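Local coordinates for protein polyketide biosynthesis cytochrome P450 PksS (Bacillus subtilis, PDB 4YZR) that oxidises dihydrobacillaene as a heme-dependent cytochrome P450 monooxygenase in the biosynthesis of the antibiotic polyketide bacillaene, at residues 49-54 and 301-306; 62-67 and 93-98; 128-133 and 367-372; 188-193 and 234-239. One frame throughout, in Å; residues are numbered along the deposited sequence.

Contact 1 (49-54 and 301-306); sequences RYDDCM and TYKGHS
Asp52 in the first turn of helix 50-58 and Tyr302 on a beta hairpin have their CA atoms 9.3 Å apart, a distance bridged by side-chain ends. Tyr302 OH donates to Asp52 OD1 on its anti side at 2.6 Å; the oxygen sits at the edge of the phenol ring, near its plane, while carboxylate and ring planes stand 88° apart. Lys303, extended beyond CG, is the second donor and arrives tip to tip, its NZ donating to the syn lone pair of Asp52 OD1 at 2.8 Å, a hydrogen bond within a salt bridge. The donors come from strand 300-302 and the type I' turn that joins it to strand 305-307, with Lys303 and Gly304 at positive phi (55° and 85°); Tyr302 O takes both the backbone N and ND1 of His305. At the N-cap position, Arg49 grips Asp51 side-on, NE to OD1 at 2.8 Å and NH1 to OD2 at 3.0 Å. Asp51 OD2 also forms a salt bridge with Lys303 NZ at 3.5 Å, which makes a four-residue charge network. Within it Arg49 NE and Lys303 NZ come to 4.4 Å, a repulsion the carboxylates probably offset. Ile30 touches Asp52, Tyr302 and Lys303.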
# COMPACT_ATOMS: atom_id res chain seq x y z
N ARG A 49 -6.14 0.26 -19.07
CA ARG A 49 -6.40 -1.15 -19.34
C ARG A 49 -5.37 -2.11 -18.77
O ARG A 49 -4.22 -1.75 -18.67
CB ARG A 49 -6.39 -1.41 -20.84
CG ARG A 49 -7.63 -0.84 -21.58
CD ARG A 49 -7.34 -0.85 -23.12
NE ARG A 49 -7.05 -2.21 -23.61
CZ ARG A 49 -7.94 -3.02 -24.16
NH1 ARG A 49 -7.58 -4.25 -24.52
NH2 ARG A 49 -9.23 -2.68 -24.30
N TYR A 50 -5.78 -3.33 -18.46
CA TYR A 50 -4.87 -4.30 -17.88
C TYR A 50 -3.74 -4.64 -18.85
O TYR A 50 -2.58 -4.71 -18.50
CB TYR A 50 -5.64 -5.56 -17.51
CG TYR A 50 -4.88 -6.60 -16.77
CD1 TYR A 50 -4.06 -7.54 -17.38
CD2 TYR A 50 -5.04 -6.74 -15.38
CE1 TYR A 50 -3.44 -8.54 -16.70
CE2 TYR A 50 -4.42 -7.78 -14.68
CZ TYR A 50 -3.63 -8.68 -15.35
OH TYR A 50 -3.05 -9.75 -14.69
N ASP A 51 -4.06 -4.89 -20.13
CA ASP A 51 -3.01 -5.26 -21.04
C ASP A 51 -2.03 -4.17 -21.23
O ASP A 51 -0.79 -4.42 -21.25
CB ASP A 51 -3.60 -5.71 -22.44
CG ASP A 51 -4.41 -4.69 -23.16
OD1 ASP A 51 -4.89 -3.67 -22.66
OD2 ASP A 51 -4.68 -4.85 -24.41
N ASP A 52 -2.49 -2.93 -21.31
CA ASP A 52 -1.53 -1.83 -21.48
C ASP A 52 -0.72 -1.53 -20.20
O ASP A 52 0.48 -1.24 -20.23
CB ASP A 52 -2.21 -0.53 -21.90
CG ASP A 52 -2.95 -0.65 -23.24
OD1 ASP A 52 -2.39 -1.34 -24.14
OD2 ASP A 52 -4.03 -0.09 -23.43
N CYS A 53 -1.37 -1.72 -19.04
CA CYS A 53 -0.62 -1.58 -17.79
C CYS A 53 0.49 -2.59 -17.74
O CYS A 53 1.62 -2.31 -17.34
CB CYS A 53 -1.54 -1.73 -16.62
SG CYS A 53 -2.55 -0.28 -16.23
N MET A 54 0.14 -3.86 -18.10
CA MET A 54 1.19 -4.90 -18.16
C MET A 54 2.29 -4.54 -19.09
O MET A 54 3.47 -4.74 -18.71
CB MET A 54 0.62 -6.30 -18.44
CG MET A 54 -0.22 -6.90 -17.38
SD MET A 54 0.80 -7.28 -15.93
CE MET A 54 2.10 -8.23 -16.54
N THR A 301 6.44 5.31 -29.76
CA THR A 301 5.05 5.23 -30.03
C THR A 301 4.44 3.93 -29.46
O THR A 301 5.03 2.87 -29.51
CB THR A 301 4.77 5.20 -31.58
OG1 THR A 301 5.34 6.37 -32.11
CG2 THR A 301 3.33 5.18 -31.94
N TYR A 302 3.29 4.11 -28.83
CA TYR A 302 2.54 2.98 -28.29
C TYR A 302 1.13 3.11 -28.67
O TYR A 302 0.45 4.05 -28.30
CB TYR A 302 2.66 2.98 -26.72
CG TYR A 302 2.00 1.75 -26.09
CD1 TYR A 302 0.65 1.73 -25.75
CD2 TYR A 302 2.73 0.59 -25.89
CE1 TYR A 302 0.03 0.62 -25.24
CE2 TYR A 302 2.07 -0.59 -25.45
CZ TYR A 302 0.77 -0.53 -25.03
OH TYR A 302 0.14 -1.67 -24.61
N LYS A 303 0.61 2.18 -29.51
CA LYS A 303 -0.79 2.20 -29.99
C LYS A 303 -1.16 3.53 -30.67
O LYS A 303 -2.19 4.12 -30.40
CB LYS A 303 -1.81 1.76 -28.90
CG LYS A 303 -1.72 0.27 -28.53
CD LYS A 303 -2.82 -0.23 -27.66
CE LYS A 303 -2.65 -1.70 -27.38
NZ LYS A 303 -3.67 -2.23 -26.44
N GLY A 304 -0.19 4.04 -31.39
CA GLY A 304 -0.36 5.34 -32.10
C GLY A 304 -0.09 6.59 -31.30
O GLY A 304 -0.23 7.70 -31.81
N HIS A 305 0.22 6.45 -30.01
CA HIS A 305 0.44 7.59 -29.12
C HIS A 305 1.87 7.90 -29.01
O HIS A 305 2.68 7.02 -28.86
CB HIS A 305 -0.13 7.31 -27.68
CG HIS A 305 -1.59 7.09 -27.68
ND1 HIS A 305 -2.14 5.82 -27.76
CD2 HIS A 305 -2.65 7.95 -27.72
CE1 HIS A 305 -3.44 5.91 -27.82
NE2 HIS A 305 -3.78 7.18 -27.76
N SER A 306 2.22 9.20 -29.06
CA SER A 306 3.58 9.66 -29.06
C SER A 306 4.07 9.97 -27.70
O SER A 306 3.93 11.05 -27.18
CB SER A 306 3.77 10.87 -30.02
OG SER A 306 3.57 10.39 -31.39

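Contact 2 (62-67 and 93-98); sequences ITRDVK and AKDTPD. With HEM (protoporphyrin IX containing Fe), chain C.
Ala93 begins the contact by bringing its CA to 3.6 Å from Arg64 O, a CA-H...O approach, while its own O lies 3.5 Å from Asp65 CB. At Lys94 the backbone O faces Arg64 CB; its own CB points away, and NZ forms a salt bridge with Asp89. Asp95 then receives two donors, both on the syn side. Its OD2 accepts from Thr63 OG1 at a short 2.5 Å, and its OD1 from Arg64 N at 3.0 Å, a fairly straight bond (160°). Thr63 OG1 stands anti to its backbone N (chi1 -175°), where it also accepts from Asp65 N at 3.0 Å, closing an ST turn. Asp95 thus holds the backbone just where Arg64 departs for the heme. The Arg64 chain folds at chi2 and chi3, and its guanidinium donates two hydrogen bonds to one propionate, NH2 to HEM O1A at 2.8 Å and NH1 to HEM O2A at 3.1 Å, while NE bonds Asn293 O. Past Asp95 a cis peptide before Pro97 leads into helix 98-106, which supplies His99 and Arg103 to the heme. The contact joins the ends of the P450 B-C loop, between that helix and strand 62-63, antiparallel to strand 295-296.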
# COMPACT_ATOMS: atom_id res chain seq x y z
N ILE A 62 10.89 2.54 -19.58
CA ILE A 62 10.32 3.25 -18.42
C ILE A 62 11.28 3.15 -17.30
O ILE A 62 11.72 1.96 -17.00
CB ILE A 62 8.95 2.69 -18.06
CG1 ILE A 62 8.02 2.70 -19.22
CG2 ILE A 62 8.37 3.43 -16.85
CD1 ILE A 62 7.86 4.05 -19.88
N THR A 63 11.69 4.18 -16.64
CA THR A 63 12.58 4.21 -15.53
C THR A 63 11.84 4.59 -14.24
O THR A 63 10.91 5.41 -14.25
CB THR A 63 13.84 5.16 -15.73
OG1 THR A 63 14.73 5.08 -14.66
CG2 THR A 63 13.40 6.62 -15.81
N ARG A 64 12.38 4.18 -13.13
CA ARG A 64 11.91 4.56 -11.83
C ARG A 64 12.80 5.58 -11.21
O ARG A 64 12.52 6.05 -10.19
CB ARG A 64 11.88 3.33 -10.92
CG ARG A 64 10.99 2.21 -11.40
CD ARG A 64 9.61 2.70 -11.84
NE ARG A 64 8.87 3.27 -10.73
CZ ARG A 64 8.20 2.56 -9.83
NH1 ARG A 64 8.05 1.27 -9.97
NH2 ARG A 64 7.63 3.19 -8.83
N ASP A 65 13.90 5.89 -11.89
CA ASP A 65 14.86 6.82 -11.38
C ASP A 65 14.84 8.10 -12.27
O ASP A 65 15.25 8.07 -13.42
CB ASP A 65 16.22 6.21 -11.45
CG ASP A 65 17.30 7.16 -10.91
OD1 ASP A 65 17.05 8.28 -10.39
OD2 ASP A 65 18.47 6.73 -11.08
N VAL A 66 14.24 9.09 -11.71
CA VAL A 66 13.96 10.32 -12.43
C VAL A 66 15.22 11.01 -12.97
O VAL A 66 15.12 11.71 -13.96
CB VAL A 66 13.12 11.22 -11.59
CG1 VAL A 66 13.89 11.80 -10.39
CG2 VAL A 66 12.46 12.33 -12.41
N LYS A 67 16.39 10.68 -12.47
CA LYS A 67 17.63 11.18 -13.14
C LYS A 67 17.92 10.85 -14.55
O LYS A 67 18.62 11.63 -15.22
CB LYS A 67 18.84 10.74 -12.34
CG LYS A 67 18.81 11.19 -10.89
CD LYS A 67 18.61 12.69 -10.69
CE LYS A 67 17.93 12.99 -9.36
NZ LYS A 67 18.74 12.50 -8.21
N ALA A 93 12.79 3.56 -6.19
CA ALA A 93 13.28 4.61 -7.03
C ALA A 93 14.57 4.19 -7.72
O ALA A 93 15.32 5.06 -8.23
CB ALA A 93 13.42 5.91 -6.27
N LYS A 94 14.81 2.91 -7.88
CA LYS A 94 16.05 2.39 -8.54
C LYS A 94 15.65 1.41 -9.60
O LYS A 94 14.65 0.69 -9.53
CB LYS A 94 16.93 1.69 -7.52
CG LYS A 94 17.43 2.50 -6.38
CD LYS A 94 18.47 3.46 -6.81
CE LYS A 94 19.07 4.17 -5.57
NZ LYS A 94 19.98 5.27 -5.90
N ASP A 95 16.43 1.31 -10.66
CA ASP A 95 16.34 0.37 -11.66
C ASP A 95 17.44 -0.71 -11.47
O ASP A 95 18.35 -0.56 -10.63
CB ASP A 95 16.59 1.01 -13.06
CG ASP A 95 15.52 1.98 -13.45
OD1 ASP A 95 14.32 1.95 -12.99
OD2 ASP A 95 15.87 2.86 -14.28
N THR A 96 17.39 -1.74 -12.25
CA THR A 96 18.43 -2.76 -12.27
C THR A 96 19.73 -2.14 -12.84
O THR A 96 19.63 -1.30 -13.66
CB THR A 96 17.96 -3.92 -13.14
OG1 THR A 96 16.81 -4.47 -12.52
CG2 THR A 96 18.91 -4.94 -13.17
N PRO A 97 20.91 -2.52 -12.36
CA PRO A 97 21.18 -3.55 -11.43
C PRO A 97 21.18 -3.08 -9.97
O PRO A 97 21.25 -3.95 -9.09
CB PRO A 97 22.57 -4.10 -11.88
CG PRO A 97 23.17 -2.85 -12.34
CD PRO A 97 22.14 -2.10 -13.11
N ASP A 98 21.12 -1.81 -9.71
CA ASP A 98 21.23 -1.31 -8.32
C ASP A 98 20.00 -1.85 -7.52
O ASP A 98 20.14 -2.23 -6.36
CB ASP A 98 21.25 0.19 -8.29
CG ASP A 98 22.62 0.80 -8.89
OD1 ASP A 98 23.55 0.02 -9.17
OD2 ASP A 98 22.71 2.02 -9.00
CHA HEM C . 5.99 -2.13 -3.60
CHB HEM C . 1.22 -2.38 -2.88
CHC HEM C . 1.99 -3.50 1.79
CHD HEM C . 6.72 -3.08 1.06
C1A HEM C . 4.63 -2.08 -3.81
C2A HEM C . 3.93 -1.84 -5.08
C3A HEM C . 2.64 -1.85 -4.85
C4A HEM C . 2.45 -2.20 -3.44
CMA HEM C . 1.55 -1.53 -5.79
CAA HEM C . 4.62 -1.46 -6.39
CBA HEM C . 4.78 -0.02 -6.56
CGA HEM C . 5.44 0.50 -7.90
O1A HEM C . 5.38 1.78 -8.01
O2A HEM C . 5.82 -0.35 -8.62
C1B HEM C . 1.01 -2.70 -1.54
C2B HEM C . -0.25 -2.95 -0.92
C3B HEM C . -0.08 -3.26 0.39
C4B HEM C . 1.37 -3.21 0.60
CMB HEM C . -1.50 -2.87 -1.66
CAB HEM C . -1.01 -3.58 1.45
CBB HEM C . -2.20 -4.00 1.20
C1C HEM C . 3.34 -3.53 2.05
C2C HEM C . 4.00 -3.81 3.26
C3C HEM C . 5.37 -3.70 3.06
C4C HEM C . 5.53 -3.30 1.70
CMC HEM C . 3.25 -4.32 4.46
CAC HEM C . 6.46 -3.90 4.01
CBC HEM C . 6.34 -3.74 5.28
C1D HEM C . 6.97 -2.77 -0.25
C2D HEM C . 8.27 -2.51 -0.80
C3D HEM C . 8.05 -2.26 -2.13
C4D HEM C . 6.61 -2.38 -2.39
CMD HEM C . 9.60 -2.59 -0.08
CAD HEM C . 9.08 -1.97 -3.19
CBD HEM C . 9.58 -3.21 -3.87
CGD HEM C . 10.73 -3.00 -4.90
O1D HEM C . 10.88 -1.84 -5.31
O2D HEM C . 11.34 -4.03 -5.25
NA HEM C . 3.68 -2.38 -2.89
NB HEM C . 1.98 -2.92 -0.58
NC HEM C . 4.29 -3.24 1.11
ND HEM C . 5.97 -2.67 -1.19
FE HEM C . 4.00 -2.87 -0.91

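Contact 3 (128-133 and 367-372); sequences QLLDEM and KALLKR
Asp131 OD1 is gripped end-on by both terminal nitrogens of Arg372, NH1 at 2.8 Å and NH2 at 3.0 Å. NH1 uses the anti lone pair, NH2 comes from above the carboxylate plane, and the two flat groups are turned 43° from each other. Both bonds are bent, as sharing one acceptor demands. The arginine leaves its helix with CG anti to the backbone N (chi1 -170°), and further bends at chi2 and chi3 fold the chain. Its charge has further acidic partners, Glu127 at NH2 and Glu134 at NH1, so the guanidinium has three in all. Leu130 CB lies over one face of that group, offset toward the rim and 3.7 Å from Arg372 NH2. Leu130 carries the apolar side of the contact: its CD1 packs 3.7 Å from Ala368 CB and its CD2 3.7 Å from Leu369 CD1. Leu369 CD1 also meets Met133 CE at 4.0 Å. A polar bridge at the exposed Asp131 thus borders an apolar seam in which Leu130, Leu369 and Met133 are buried. The helix segments run roughly parallel, at a signed angle of -33° with axes 10.6 Å apart. They are the C-terminal ends of helices 119-133 and 355-372, the D and L helices of the P450 four-helix bundle; Phe145 of helix 141-146 packs on Leu130 and Met133, and helix 261-269 touches Leu370 of helix 355-372.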
# COMPACT_ATOMS: atom_id res chain seq x y z
N GLN A 128 -6.60 -8.50 21.10
CA GLN A 128 -6.57 -7.42 22.05
C GLN A 128 -7.36 -6.24 21.56
O GLN A 128 -8.10 -5.58 22.32
CB GLN A 128 -5.12 -6.95 22.32
CG GLN A 128 -4.91 -5.74 23.19
CD GLN A 128 -5.04 -4.37 22.49
OE1 GLN A 128 -4.23 -4.03 21.60
NE2 GLN A 128 -5.98 -3.53 22.95
N LEU A 129 -7.25 -5.89 20.28
CA LEU A 129 -8.00 -4.76 19.77
C LEU A 129 -9.47 -5.05 19.79
O LEU A 129 -10.32 -4.16 20.14
CB LEU A 129 -7.57 -4.37 18.33
CG LEU A 129 -6.15 -3.85 18.24
CD1 LEU A 129 -5.71 -3.86 16.79
CD2 LEU A 129 -6.05 -2.45 18.83
N LEU A 130 -9.86 -6.27 19.45
CA LEU A 130 -11.26 -6.71 19.45
C LEU A 130 -11.78 -6.70 20.90
O LEU A 130 -13.00 -6.35 21.07
CB LEU A 130 -11.44 -8.03 18.78
CG LEU A 130 -11.17 -7.94 17.26
CD1 LEU A 130 -10.98 -9.31 16.72
CD2 LEU A 130 -12.26 -7.22 16.47
N ASP A 131 -10.97 -7.05 21.88
CA ASP A 131 -11.45 -6.99 23.32
C ASP A 131 -11.81 -5.63 23.63
O ASP A 131 -12.81 -5.40 24.37
CB ASP A 131 -10.33 -7.49 24.23
CG ASP A 131 -10.07 -8.97 24.13
OD1 ASP A 131 -10.82 -9.78 23.53
OD2 ASP A 131 -8.99 -9.39 24.70
N GLU A 132 -11.13 -4.60 23.26
CA GLU A 132 -11.49 -3.24 23.53
C GLU A 132 -12.72 -2.87 22.82
O GLU A 132 -13.60 -2.22 23.38
CB GLU A 132 -10.35 -2.25 23.22
CG GLU A 132 -9.14 -2.49 24.05
CD GLU A 132 -9.42 -2.40 25.58
OE1 GLU A 132 -10.13 -1.45 25.98
OE2 GLU A 132 -8.95 -3.31 26.34
N MET A 133 -12.90 -3.27 21.59
CA MET A 133 -14.09 -2.92 20.84
C MET A 133 -15.32 -3.58 21.43
O MET A 133 -16.43 -2.94 21.39
CB MET A 133 -13.95 -3.45 19.39
CG MET A 133 -12.97 -2.62 18.59
SD MET A 133 -12.45 -3.46 17.06
CE MET A 133 -13.85 -3.47 16.18
N LYS A 367 -10.90 -12.41 9.41
CA LYS A 367 -11.47 -13.60 10.11
C LYS A 367 -11.79 -13.21 11.51
O LYS A 367 -12.88 -13.60 12.06
CB LYS A 367 -10.52 -14.72 10.01
CG LYS A 367 -10.55 -15.52 8.78
CD LYS A 367 -9.51 -16.66 8.77
CE LYS A 367 -9.46 -17.57 9.94
NZ LYS A 367 -8.27 -18.49 9.73
N ALA A 368 -10.91 -12.56 12.23
CA ALA A 368 -11.08 -12.27 13.60
C ALA A 368 -12.21 -11.34 13.82
O ALA A 368 -13.01 -11.54 14.81
CB ALA A 368 -9.81 -11.79 14.25
N LEU A 369 -12.37 -10.30 13.03
CA LEU A 369 -13.43 -9.35 13.16
C LEU A 369 -14.79 -10.03 12.98
O LEU A 369 -15.69 -9.75 13.79
CB LEU A 369 -13.25 -8.26 12.09
CG LEU A 369 -14.28 -7.13 12.09
CD1 LEU A 369 -14.15 -6.33 13.36
CD2 LEU A 369 -14.08 -6.28 10.86
N LEU A 370 -14.91 -10.85 11.98
CA LEU A 370 -16.21 -11.54 11.63
C LEU A 370 -16.50 -12.60 12.66
O LEU A 370 -17.77 -12.83 12.94
CB LEU A 370 -16.21 -12.12 10.26
CG LEU A 370 -16.11 -11.14 9.15
CD1 LEU A 370 -15.98 -11.93 7.86
CD2 LEU A 370 -17.28 -10.21 9.15
N LYS A 371 -15.54 -13.18 13.30
CA LYS A 371 -15.74 -14.21 14.37
C LYS A 371 -16.23 -13.48 15.57
O LYS A 371 -17.21 -13.95 16.27
CB LYS A 371 -14.47 -14.95 14.68
CG LYS A 371 -14.64 -16.02 15.75
CD LYS A 371 -13.41 -16.87 15.95
CE LYS A 371 -13.77 -17.96 16.96
NZ LYS A 371 -12.54 -18.70 17.30
N ARG A 372 -15.63 -12.36 15.95
CA ARG A 372 -16.00 -11.69 17.18
C ARG A 372 -17.32 -11.01 17.01
O ARG A 372 -18.13 -10.99 18.03
CB ARG A 372 -14.96 -10.67 17.63
CG ARG A 372 -15.26 -10.18 19.02
CD ARG A 372 -14.86 -11.23 20.10
NE ARG A 372 -13.43 -11.46 20.16
CZ ARG A 372 -12.58 -10.85 20.98
NH1 ARG A 372 -12.99 -9.92 21.81
NH2 ARG A 372 -11.27 -11.02 20.88

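Contact 4 (188-193 and 234-239); sequences QALREF and MLFLLV. With HEM (protoporphyrin IX containing Fe), chain C.
The Phe193 and Phe236 side chains cross at about a right angle, with Phe193 CE2 at the edge of the Phe236 ring, near its plane, and 4.0 Å from Phe236 CB. At the edge of the Phe193 ring, in turn, lie Val239 CG2 and Leu235 O, each 4.2 Å from Phe193 CZ. CB of Phe193 points toward helix 228-259 and CG stands anti to the backbone N (chi1 169°); CE2 comes to 3.8 Å from Phe236 CA. Leu190, one turn earlier, crosses Phe236 obliquely and touches the ring with one branch, CD2 to CE1 at 3.4 Å. The two segments cross at 114° with axes 12.0 Å apart, and long side chains make the contact. They belong to the G helix of the P450 fold, 183-206, and to its long central helix, 228-259; Met175 of helix 165-175 adds to the packing on Leu190 and Phe193. From the same stretch of helix 228-259, Leu237 CD2 lies 3.7 Å from HEM CMD, and Leu238 O 3.5 Å from HEM CBC. All residues that touch between the helices are buried, and their side chains meet through carbon alone: shape and dispersion hold this interface, and neither segment gives the other a polar bond.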
# COMPACT_ATOMS: atom_id res chain seq x y z
N GLN A 188 10.89 18.13 8.29
CA GLN A 188 11.30 18.04 9.68
C GLN A 188 11.03 16.65 10.36
O GLN A 188 11.88 16.10 11.01
CB GLN A 188 10.78 19.23 10.49
CG GLN A 188 10.84 18.99 12.00
CD GLN A 188 11.41 20.10 12.87
OE1 GLN A 188 11.55 21.27 12.49
NE2 GLN A 188 11.63 19.74 14.10
N ALA A 189 9.84 16.17 10.14
CA ALA A 189 9.47 14.84 10.66
C ALA A 189 10.33 13.77 10.05
O ALA A 189 10.71 12.85 10.75
CB ALA A 189 8.03 14.56 10.40
N LEU A 190 10.66 13.93 8.76
CA LEU A 190 11.66 13.03 8.12
C LEU A 190 12.98 13.00 8.76
O LEU A 190 13.54 11.92 9.02
CB LEU A 190 11.78 13.30 6.63
CG LEU A 190 10.51 13.04 5.80
CD1 LEU A 190 10.45 13.76 4.43
CD2 LEU A 190 10.39 11.55 5.57
N ARG A 191 13.52 14.20 9.08
CA ARG A 191 14.78 14.35 9.76
C ARG A 191 14.72 13.72 11.13
O ARG A 191 15.64 13.02 11.52
CB ARG A 191 15.22 15.86 9.85
N GLU A 192 13.60 13.88 11.85
CA GLU A 192 13.50 13.30 13.19
C GLU A 192 13.38 11.70 13.23
O GLU A 192 13.93 11.04 14.09
CB GLU A 192 12.33 13.92 13.96
CG GLU A 192 12.66 15.43 14.22
CD GLU A 192 11.54 16.24 14.74
OE1 GLU A 192 10.41 15.84 14.61
OE2 GLU A 192 11.84 17.37 15.23
N PHE A 193 12.64 11.21 12.23
CA PHE A 193 12.50 9.76 11.99
C PHE A 193 13.91 9.22 11.75
O PHE A 193 14.33 8.27 12.34
CB PHE A 193 11.62 9.55 10.84
CG PHE A 193 11.62 8.11 10.35
CD1 PHE A 193 10.86 7.18 10.97
CD2 PHE A 193 12.34 7.72 9.25
CE1 PHE A 193 10.83 5.87 10.52
CE2 PHE A 193 12.33 6.39 8.84
CZ PHE A 193 11.57 5.49 9.49
N MET A 234 15.75 2.20 3.25
CA MET A 234 15.07 0.96 3.29
C MET A 234 14.04 0.98 4.41
O MET A 234 12.90 0.56 4.23
CB MET A 234 16.00 -0.20 3.40
CG MET A 234 15.35 -1.56 3.22
SD MET A 234 14.93 -1.99 1.59
CE MET A 234 16.53 -2.38 0.87
N LEU A 235 14.47 1.40 5.60
CA LEU A 235 13.54 1.39 6.76
C LEU A 235 12.44 2.42 6.53
O LEU A 235 11.27 2.17 6.89
CB LEU A 235 14.32 1.70 8.01
CG LEU A 235 15.18 0.52 8.41
CD1 LEU A 235 16.08 1.00 9.56
CD2 LEU A 235 14.38 -0.67 8.83
N PHE A 236 12.74 3.55 5.92
CA PHE A 236 11.74 4.53 5.54
C PHE A 236 10.66 3.87 4.65
O PHE A 236 9.45 3.93 4.93
CB PHE A 236 12.33 5.73 4.86
CG PHE A 236 11.31 6.70 4.30
CD1 PHE A 236 10.58 7.52 5.13
CD2 PHE A 236 11.09 6.72 2.94
CE1 PHE A 236 9.61 8.38 4.59
CE2 PHE A 236 10.12 7.61 2.41
CZ PHE A 236 9.39 8.36 3.25
N LEU A 237 11.12 3.21 3.60
CA LEU A 237 10.17 2.62 2.66
C LEU A 237 9.30 1.56 3.32
O LEU A 237 8.11 1.46 3.17
CB LEU A 237 10.96 2.00 1.50
CG LEU A 237 10.05 1.31 0.45
CD1 LEU A 237 8.96 2.21 -0.10
CD2 LEU A 237 11.12 0.77 -0.54
N LEU A 238 9.94 0.68 4.14
CA LEU A 238 9.21 -0.39 4.79
C LEU A 238 8.14 0.11 5.79
O LEU A 238 7.02 -0.36 5.89
CB LEU A 238 10.14 -1.32 5.51
CG LEU A 238 11.07 -2.14 4.61
CD1 LEU A 238 12.15 -2.84 5.40
CD2 LEU A 238 10.34 -3.16 3.75
N VAL A 239 8.57 1.12 6.59
CA VAL A 239 7.64 1.70 7.52
C VAL A 239 6.50 2.39 6.78
O VAL A 239 5.34 2.12 7.19
CB VAL A 239 8.36 2.69 8.46
CG1 VAL A 239 7.36 3.53 9.25
CG2 VAL A 239 9.28 1.95 9.38
CHA HEM C . 5.99 -2.13 -3.60
CHB HEM C . 1.22 -2.38 -2.88
CHC HEM C . 1.99 -3.50 1.79
CHD HEM C . 6.72 -3.08 1.06
C1A HEM C . 4.63 -2.08 -3.81
C2A HEM C . 3.93 -1.84 -5.08
C3A HEM C . 2.64 -1.85 -4.85
C4A HEM C . 2.45 -2.20 -3.44
CMA HEM C . 1.55 -1.53 -5.79
CAA HEM C . 4.62 -1.46 -6.39
CBA HEM C . 4.78 -0.02 -6.56
CGA HEM C . 5.44 0.50 -7.90
O1A HEM C . 5.38 1.78 -8.01
O2A HEM C . 5.82 -0.35 -8.62
C1B HEM C . 1.01 -2.70 -1.54
C2B HEM C . -0.25 -2.95 -0.92
C3B HEM C . -0.08 -3.26 0.39
C4B HEM C . 1.37 -3.21 0.60
CMB HEM C . -1.50 -2.87 -1.66
CAB HEM C . -1.01 -3.58 1.45
CBB HEM C . -2.20 -4.00 1.20
C1C HEM C . 3.34 -3.53 2.05
C2C HEM C . 4.00 -3.81 3.26
C3C HEM C . 5.37 -3.70 3.06
C4C HEM C . 5.53 -3.30 1.70
CMC HEM C . 3.25 -4.32 4.46
CAC HEM C . 6.46 -3.90 4.01
CBC HEM C . 6.34 -3.74 5.28
C1D HEM C . 6.97 -2.77 -0.25
C2D HEM C . 8.27 -2.51 -0.80
C3D HEM C . 8.05 -2.26 -2.13
C4D HEM C . 6.61 -2.38 -2.39
CMD HEM C . 9.60 -2.59 -0.08
CAD HEM C . 9.08 -1.97 -3.19
CBD HEM C . 9.58 -3.21 -3.87
CGD HEM C . 10.73 -3.00 -4.90
O1D HEM C . 10.88 -1.84 -5.31
O2D HEM C . 11.34 -4.03 -5.25
NA HEM C . 3.68 -2.38 -2.89
NB HEM C . 1.98 -2.92 -0.58
NC HEM C . 4.29 -3.24 1.11
ND HEM C . 5.97 -2.67 -1.19
FE HEM C . 4.00 -2.87 -0.91

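In the fold
The chemistry of the contacts changes with depth at the two extremes: contact 1 is a surface charge network and contact 4 a buried, apolar helix crossing. Contacts 2 and 3 are partly buried, one held chiefly by polar bonds, the other by a salt bridge beside an apolar seam. Contacts 2 and 4 both reach the heme, one through a propionate, the other through a methyl and a vinyl substituent. Helix 50-58 of contact 1 is followed by strand 62-63 of contact 2. Contact 3 ties helices on the opposite side of the chain's centre from contacts 1 and 2, about 45 Å from contact 1 between centres. Contact 4 falls within the spans closed by contacts 1 and 3.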